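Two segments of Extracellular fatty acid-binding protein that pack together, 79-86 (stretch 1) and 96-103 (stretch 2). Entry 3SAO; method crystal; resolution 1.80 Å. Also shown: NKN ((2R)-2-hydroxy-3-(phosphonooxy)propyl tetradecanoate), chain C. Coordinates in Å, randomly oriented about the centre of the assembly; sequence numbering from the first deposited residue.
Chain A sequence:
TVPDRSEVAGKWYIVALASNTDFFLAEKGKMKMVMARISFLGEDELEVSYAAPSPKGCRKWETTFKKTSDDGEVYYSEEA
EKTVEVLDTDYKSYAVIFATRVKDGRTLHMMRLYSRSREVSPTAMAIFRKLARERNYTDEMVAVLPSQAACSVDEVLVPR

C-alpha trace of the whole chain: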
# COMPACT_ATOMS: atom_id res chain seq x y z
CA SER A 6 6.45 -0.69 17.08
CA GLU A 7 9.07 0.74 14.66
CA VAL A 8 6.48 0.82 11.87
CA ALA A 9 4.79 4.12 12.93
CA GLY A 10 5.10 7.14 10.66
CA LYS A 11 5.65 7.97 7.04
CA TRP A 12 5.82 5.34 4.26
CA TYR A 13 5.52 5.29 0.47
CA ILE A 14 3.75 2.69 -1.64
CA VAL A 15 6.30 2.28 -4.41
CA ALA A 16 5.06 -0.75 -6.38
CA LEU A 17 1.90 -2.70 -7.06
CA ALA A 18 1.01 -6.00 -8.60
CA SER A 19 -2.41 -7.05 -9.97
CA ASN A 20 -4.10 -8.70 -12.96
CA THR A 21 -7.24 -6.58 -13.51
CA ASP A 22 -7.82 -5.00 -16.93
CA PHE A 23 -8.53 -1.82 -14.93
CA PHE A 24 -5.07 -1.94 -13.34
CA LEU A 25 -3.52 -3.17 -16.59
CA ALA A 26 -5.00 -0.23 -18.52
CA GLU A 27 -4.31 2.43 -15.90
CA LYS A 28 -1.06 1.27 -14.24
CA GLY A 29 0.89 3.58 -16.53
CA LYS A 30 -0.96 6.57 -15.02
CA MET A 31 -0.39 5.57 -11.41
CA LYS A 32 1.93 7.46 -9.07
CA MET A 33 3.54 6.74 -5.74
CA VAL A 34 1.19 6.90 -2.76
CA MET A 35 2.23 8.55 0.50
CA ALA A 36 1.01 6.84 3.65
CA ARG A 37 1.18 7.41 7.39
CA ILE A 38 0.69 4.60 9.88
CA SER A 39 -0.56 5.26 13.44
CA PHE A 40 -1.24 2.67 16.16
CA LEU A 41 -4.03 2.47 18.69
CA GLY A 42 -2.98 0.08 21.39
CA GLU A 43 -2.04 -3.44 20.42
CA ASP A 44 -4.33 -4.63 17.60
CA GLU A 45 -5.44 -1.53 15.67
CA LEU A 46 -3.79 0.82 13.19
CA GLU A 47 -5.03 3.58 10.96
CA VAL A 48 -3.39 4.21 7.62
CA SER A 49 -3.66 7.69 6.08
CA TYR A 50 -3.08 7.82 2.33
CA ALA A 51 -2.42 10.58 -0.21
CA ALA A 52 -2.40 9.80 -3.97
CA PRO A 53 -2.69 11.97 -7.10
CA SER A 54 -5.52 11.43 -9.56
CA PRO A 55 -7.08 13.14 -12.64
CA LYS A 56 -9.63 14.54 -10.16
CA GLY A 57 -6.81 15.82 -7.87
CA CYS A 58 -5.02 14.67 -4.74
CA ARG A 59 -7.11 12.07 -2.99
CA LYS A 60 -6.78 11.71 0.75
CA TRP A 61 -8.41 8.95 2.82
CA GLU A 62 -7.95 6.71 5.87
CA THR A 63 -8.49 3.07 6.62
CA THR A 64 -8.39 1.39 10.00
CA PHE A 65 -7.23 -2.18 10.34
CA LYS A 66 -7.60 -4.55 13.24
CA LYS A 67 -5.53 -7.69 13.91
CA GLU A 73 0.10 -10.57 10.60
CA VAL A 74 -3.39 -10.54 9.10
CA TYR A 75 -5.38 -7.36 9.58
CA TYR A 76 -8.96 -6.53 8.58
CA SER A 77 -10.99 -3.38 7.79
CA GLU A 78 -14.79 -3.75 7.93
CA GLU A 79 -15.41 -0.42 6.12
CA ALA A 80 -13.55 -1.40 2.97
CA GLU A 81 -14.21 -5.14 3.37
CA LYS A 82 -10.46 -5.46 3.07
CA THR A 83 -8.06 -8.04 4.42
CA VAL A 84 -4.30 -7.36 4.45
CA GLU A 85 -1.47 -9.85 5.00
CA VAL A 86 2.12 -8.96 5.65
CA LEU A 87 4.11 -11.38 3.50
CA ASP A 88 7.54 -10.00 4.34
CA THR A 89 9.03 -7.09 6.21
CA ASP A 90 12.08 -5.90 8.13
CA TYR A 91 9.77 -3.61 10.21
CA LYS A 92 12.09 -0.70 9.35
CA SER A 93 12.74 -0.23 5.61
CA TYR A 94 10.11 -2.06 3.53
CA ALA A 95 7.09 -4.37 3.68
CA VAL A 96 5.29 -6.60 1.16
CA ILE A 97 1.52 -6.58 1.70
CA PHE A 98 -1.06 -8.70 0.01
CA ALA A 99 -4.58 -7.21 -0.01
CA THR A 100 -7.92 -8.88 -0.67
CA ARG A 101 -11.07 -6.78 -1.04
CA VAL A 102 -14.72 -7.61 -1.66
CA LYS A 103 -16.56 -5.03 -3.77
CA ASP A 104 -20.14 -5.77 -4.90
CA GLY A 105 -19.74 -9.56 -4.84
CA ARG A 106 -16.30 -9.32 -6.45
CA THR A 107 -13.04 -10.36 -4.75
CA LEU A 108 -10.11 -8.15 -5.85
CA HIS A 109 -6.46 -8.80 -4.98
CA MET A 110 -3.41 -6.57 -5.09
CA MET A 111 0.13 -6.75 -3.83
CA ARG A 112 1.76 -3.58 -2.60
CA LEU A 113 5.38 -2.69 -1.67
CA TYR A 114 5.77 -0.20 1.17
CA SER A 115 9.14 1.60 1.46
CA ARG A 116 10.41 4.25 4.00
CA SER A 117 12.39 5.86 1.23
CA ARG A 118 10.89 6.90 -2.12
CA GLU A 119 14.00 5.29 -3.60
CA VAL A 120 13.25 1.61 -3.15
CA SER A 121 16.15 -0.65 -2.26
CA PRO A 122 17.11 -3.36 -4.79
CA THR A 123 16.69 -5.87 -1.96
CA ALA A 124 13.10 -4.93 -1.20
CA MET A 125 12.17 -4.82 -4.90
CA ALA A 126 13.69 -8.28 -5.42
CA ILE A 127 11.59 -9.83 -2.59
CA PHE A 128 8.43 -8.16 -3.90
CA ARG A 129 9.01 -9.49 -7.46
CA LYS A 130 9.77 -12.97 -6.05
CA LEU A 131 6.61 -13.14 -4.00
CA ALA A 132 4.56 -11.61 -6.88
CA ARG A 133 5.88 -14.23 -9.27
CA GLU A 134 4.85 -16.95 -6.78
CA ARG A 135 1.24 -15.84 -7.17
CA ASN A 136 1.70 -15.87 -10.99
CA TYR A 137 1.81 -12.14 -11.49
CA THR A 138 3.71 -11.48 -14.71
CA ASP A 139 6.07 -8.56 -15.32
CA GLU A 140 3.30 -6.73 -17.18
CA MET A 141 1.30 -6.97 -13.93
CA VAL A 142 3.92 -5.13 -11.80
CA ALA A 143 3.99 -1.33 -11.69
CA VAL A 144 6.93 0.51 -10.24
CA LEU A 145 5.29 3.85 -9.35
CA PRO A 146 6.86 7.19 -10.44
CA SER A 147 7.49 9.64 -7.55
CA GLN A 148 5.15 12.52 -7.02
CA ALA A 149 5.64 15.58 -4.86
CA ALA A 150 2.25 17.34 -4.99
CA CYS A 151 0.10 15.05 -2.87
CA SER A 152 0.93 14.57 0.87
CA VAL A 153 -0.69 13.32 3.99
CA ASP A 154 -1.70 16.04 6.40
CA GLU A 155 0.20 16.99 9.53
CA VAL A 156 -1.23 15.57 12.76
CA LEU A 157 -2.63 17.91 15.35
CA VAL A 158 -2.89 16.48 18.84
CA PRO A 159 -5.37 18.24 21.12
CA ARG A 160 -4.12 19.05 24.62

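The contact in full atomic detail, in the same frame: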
# COMPACT_ATOMS: atom_id res chain seq x y z
N GLU A 79 -14.96 -1.46 7.06
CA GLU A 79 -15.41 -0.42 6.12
C GLU A 79 -15.20 -0.80 4.65
O GLU A 79 -16.11 -0.71 3.83
CB GLU A 79 -14.69 0.91 6.40
CG GLU A 79 -14.99 2.03 5.42
CD GLU A 79 -14.08 3.24 5.58
OE1 GLU A 79 -12.91 3.09 6.03
OE2 GLU A 79 -14.54 4.35 5.25
N ALA A 80 -13.96 -1.14 4.33
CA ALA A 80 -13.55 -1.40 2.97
C ALA A 80 -13.68 -2.88 2.63
O ALA A 80 -13.33 -3.29 1.55
CB ALA A 80 -12.12 -0.93 2.77
N GLU A 81 -14.16 -3.70 3.57
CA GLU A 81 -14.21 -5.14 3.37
C GLU A 81 -12.85 -5.62 2.85
O GLU A 81 -12.76 -6.23 1.80
CB GLU A 81 -15.34 -5.53 2.41
CG GLU A 81 -16.76 -5.35 2.98
CD GLU A 81 -17.80 -6.18 2.24
OE1 GLU A 81 -18.47 -7.02 2.88
OE2 GLU A 81 -17.91 -6.05 0.99
N LYS A 82 -11.80 -5.31 3.59
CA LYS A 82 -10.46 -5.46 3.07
C LYS A 82 -9.63 -6.19 4.10
O LYS A 82 -9.65 -5.85 5.29
CB LYS A 82 -9.88 -4.09 2.70
CG LYS A 82 -8.46 -4.11 2.19
CD LYS A 82 -7.98 -2.67 1.98
CE LYS A 82 -6.81 -2.59 1.05
NZ LYS A 82 -6.37 -1.17 0.87
N THR A 83 -8.96 -7.21 3.62
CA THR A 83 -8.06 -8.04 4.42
C THR A 83 -6.66 -7.75 3.91
O THR A 83 -6.47 -7.67 2.70
CB THR A 83 -8.42 -9.52 4.24
OG1 THR A 83 -9.78 -9.72 4.67
CG2 THR A 83 -7.44 -10.44 5.02
N VAL A 84 -5.70 -7.56 4.82
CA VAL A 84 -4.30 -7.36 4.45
C VAL A 84 -3.38 -8.30 5.19
O VAL A 84 -3.55 -8.54 6.38
CB VAL A 84 -3.84 -5.91 4.68
CG1 VAL A 84 -4.60 -4.98 3.78
CG2 VAL A 84 -4.06 -5.50 6.12
N GLU A 85 -2.45 -8.90 4.45
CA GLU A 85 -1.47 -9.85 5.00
C GLU A 85 -0.09 -9.29 4.75
O GLU A 85 0.26 -8.94 3.61
CB GLU A 85 -1.56 -11.20 4.30
CG GLU A 85 -2.97 -11.71 4.14
CD GLU A 85 -3.03 -12.93 3.25
OE1 GLU A 85 -3.96 -12.94 2.40
OE2 GLU A 85 -2.17 -13.84 3.39
N VAL A 86 0.74 -9.36 5.77
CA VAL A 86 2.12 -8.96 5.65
C VAL A 86 2.85 -10.23 5.23
O VAL A 86 2.89 -11.23 5.97
CB VAL A 86 2.70 -8.42 6.98
CG1 VAL A 86 4.13 -7.94 6.77
CG2 VAL A 86 1.84 -7.29 7.55
N VAL A 96 6.10 -6.05 2.24
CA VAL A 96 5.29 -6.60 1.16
C VAL A 96 3.93 -7.04 1.71
O VAL A 96 3.85 -7.87 2.60
CB VAL A 96 5.98 -7.78 0.46
CG1 VAL A 96 5.10 -8.29 -0.71
CG2 VAL A 96 7.34 -7.37 -0.01
N ILE A 97 2.88 -6.44 1.17
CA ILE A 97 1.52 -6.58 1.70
C ILE A 97 0.67 -7.18 0.62
O ILE A 97 0.69 -6.75 -0.54
CB ILE A 97 0.88 -5.19 2.05
CG1 ILE A 97 1.74 -4.43 3.03
CG2 ILE A 97 -0.56 -5.38 2.60
CD1 ILE A 97 1.97 -5.14 4.28
N PHE A 98 -0.13 -8.17 0.98
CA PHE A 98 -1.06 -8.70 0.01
C PHE A 98 -2.47 -8.36 0.51
O PHE A 98 -2.82 -8.71 1.63
CB PHE A 98 -0.87 -10.20 -0.14
CG PHE A 98 -1.79 -10.82 -1.14
CD1 PHE A 98 -1.52 -10.71 -2.51
CD2 PHE A 98 -2.91 -11.52 -0.75
CE1 PHE A 98 -2.37 -11.28 -3.46
CE2 PHE A 98 -3.74 -12.10 -1.70
CZ PHE A 98 -3.47 -11.96 -3.05
N ALA A 99 -3.24 -7.70 -0.34
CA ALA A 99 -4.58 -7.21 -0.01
C ALA A 99 -5.66 -7.94 -0.77
O ALA A 99 -5.53 -8.17 -1.97
CB ALA A 99 -4.67 -5.73 -0.30
N THR A 100 -6.74 -8.28 -0.07
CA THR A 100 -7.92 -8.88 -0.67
C THR A 100 -9.16 -8.10 -0.26
O THR A 100 -9.42 -7.95 0.95
CB THR A 100 -8.06 -10.32 -0.16
OG1 THR A 100 -6.89 -11.06 -0.53
CG2 THR A 100 -9.31 -10.98 -0.75
N ARG A 101 -9.90 -7.61 -1.25
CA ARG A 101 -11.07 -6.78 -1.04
C ARG A 101 -12.30 -7.35 -1.72
O ARG A 101 -12.22 -7.87 -2.83
CB ARG A 101 -10.80 -5.39 -1.62
CG ARG A 101 -11.70 -4.31 -1.12
CD ARG A 101 -11.35 -2.98 -1.78
N VAL A 102 -13.45 -7.18 -1.08
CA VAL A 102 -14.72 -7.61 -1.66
C VAL A 102 -15.56 -6.39 -2.00
O VAL A 102 -15.93 -5.62 -1.12
CB VAL A 102 -15.48 -8.55 -0.71
CG1 VAL A 102 -16.48 -9.38 -1.48
CG2 VAL A 102 -14.51 -9.47 -0.01
N LYS A 103 -15.83 -6.20 -3.30
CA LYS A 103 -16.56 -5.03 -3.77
C LYS A 103 -17.72 -5.42 -4.68
O LYS A 103 -17.51 -5.71 -5.86
CB LYS A 103 -15.61 -4.08 -4.52
OAA NKN C . -4.34 -1.52 2.45
OAB NKN C . -2.79 -2.78 1.16
PAC NKN C . -2.88 -1.65 2.15
OAD NKN C . -2.17 -0.38 1.76
OAE NKN C . 3.72 -1.23 6.47
OAF NKN C . -2.15 -2.14 3.49
CAG NKN C . -1.93 -1.38 4.68
CAH NKN C . -0.93 -2.07 5.60
CAI NKN C . 0.25 -1.22 6.11
OAJ NKN C . 1.50 -1.94 6.04
CAK NKN C . 2.68 -1.75 6.88
CAL NKN C . 2.68 -2.29 8.29
CAM NKN C . 3.80 -3.32 8.42
CAN NKN C . 3.66 -4.16 9.69
CAO NKN C . 2.34 -3.89 10.42
OAY NKN C . -1.67 -2.51 6.73
O HOH W 1 -5.25 -10.59 1.82

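Strand 82-86 runs antiparallel to the strand of stretch 2, their N-to-C directions 158° apart and their axes 4.6 Å apart at closest approach; together the two stretches bury 605 Å². E79 lies beyond reach of stretch 2. A80 meets it through its carbonyl, with A80 O 3.3 Å from R101 CG. At E81 the ladder begins: V102 N donates to E81 O (3.1 Å), and R101 CA lies 3.4 Å from that same oxygen in a weak CA-H...O contact. E81 points its CA-to-CB bond toward stretch 2, yet E81 OE2 and V102 O, 2.9 Å apart, are both acceptors and do not bond.

K82 faces R101 in a non-hydrogen-bonded pair. Its extended all-t side chain leads away from R101, passing A99 (K82 CE to A99 CB, 4.0 Å), so that K82 NZ donates to phosphate oxygen OAA of NKN (2.6 Å), a bond strengthened by opposite charge. R101 is modelled only as far as CD.

T83 and T100 exchange two nearly straight bonds, T83 N to T100 O and T100 N to T83 O, each 2.8 Å. V84 then turns to the ligand-facing side with K82, packing V84 CG1 on A99 CB (4.1 Å) and V84 CB on I97 CG2 (3.9 Å); this apolar patch lies beside the NKN head group, with V84 CG1 3.7 Å from OAA.

E85 and F98 repeat the two-bond pattern: E85 N donates to F98 O (2.9 Å) and F98 N to E85 O (2.8 Å). On the face shared with T83 and T100, E85 OE1 approaches the F98 ring edge (3.6 Å to F98 CD2). Water 1 bridges the strands here, 2.7 Å from E85 OE1, 3.1 Å from F98 O and 2.9 Å from T100 OG1. V86 closes the contact apolarly, V86 CG2 resting 3.9 Å from I97 CD1.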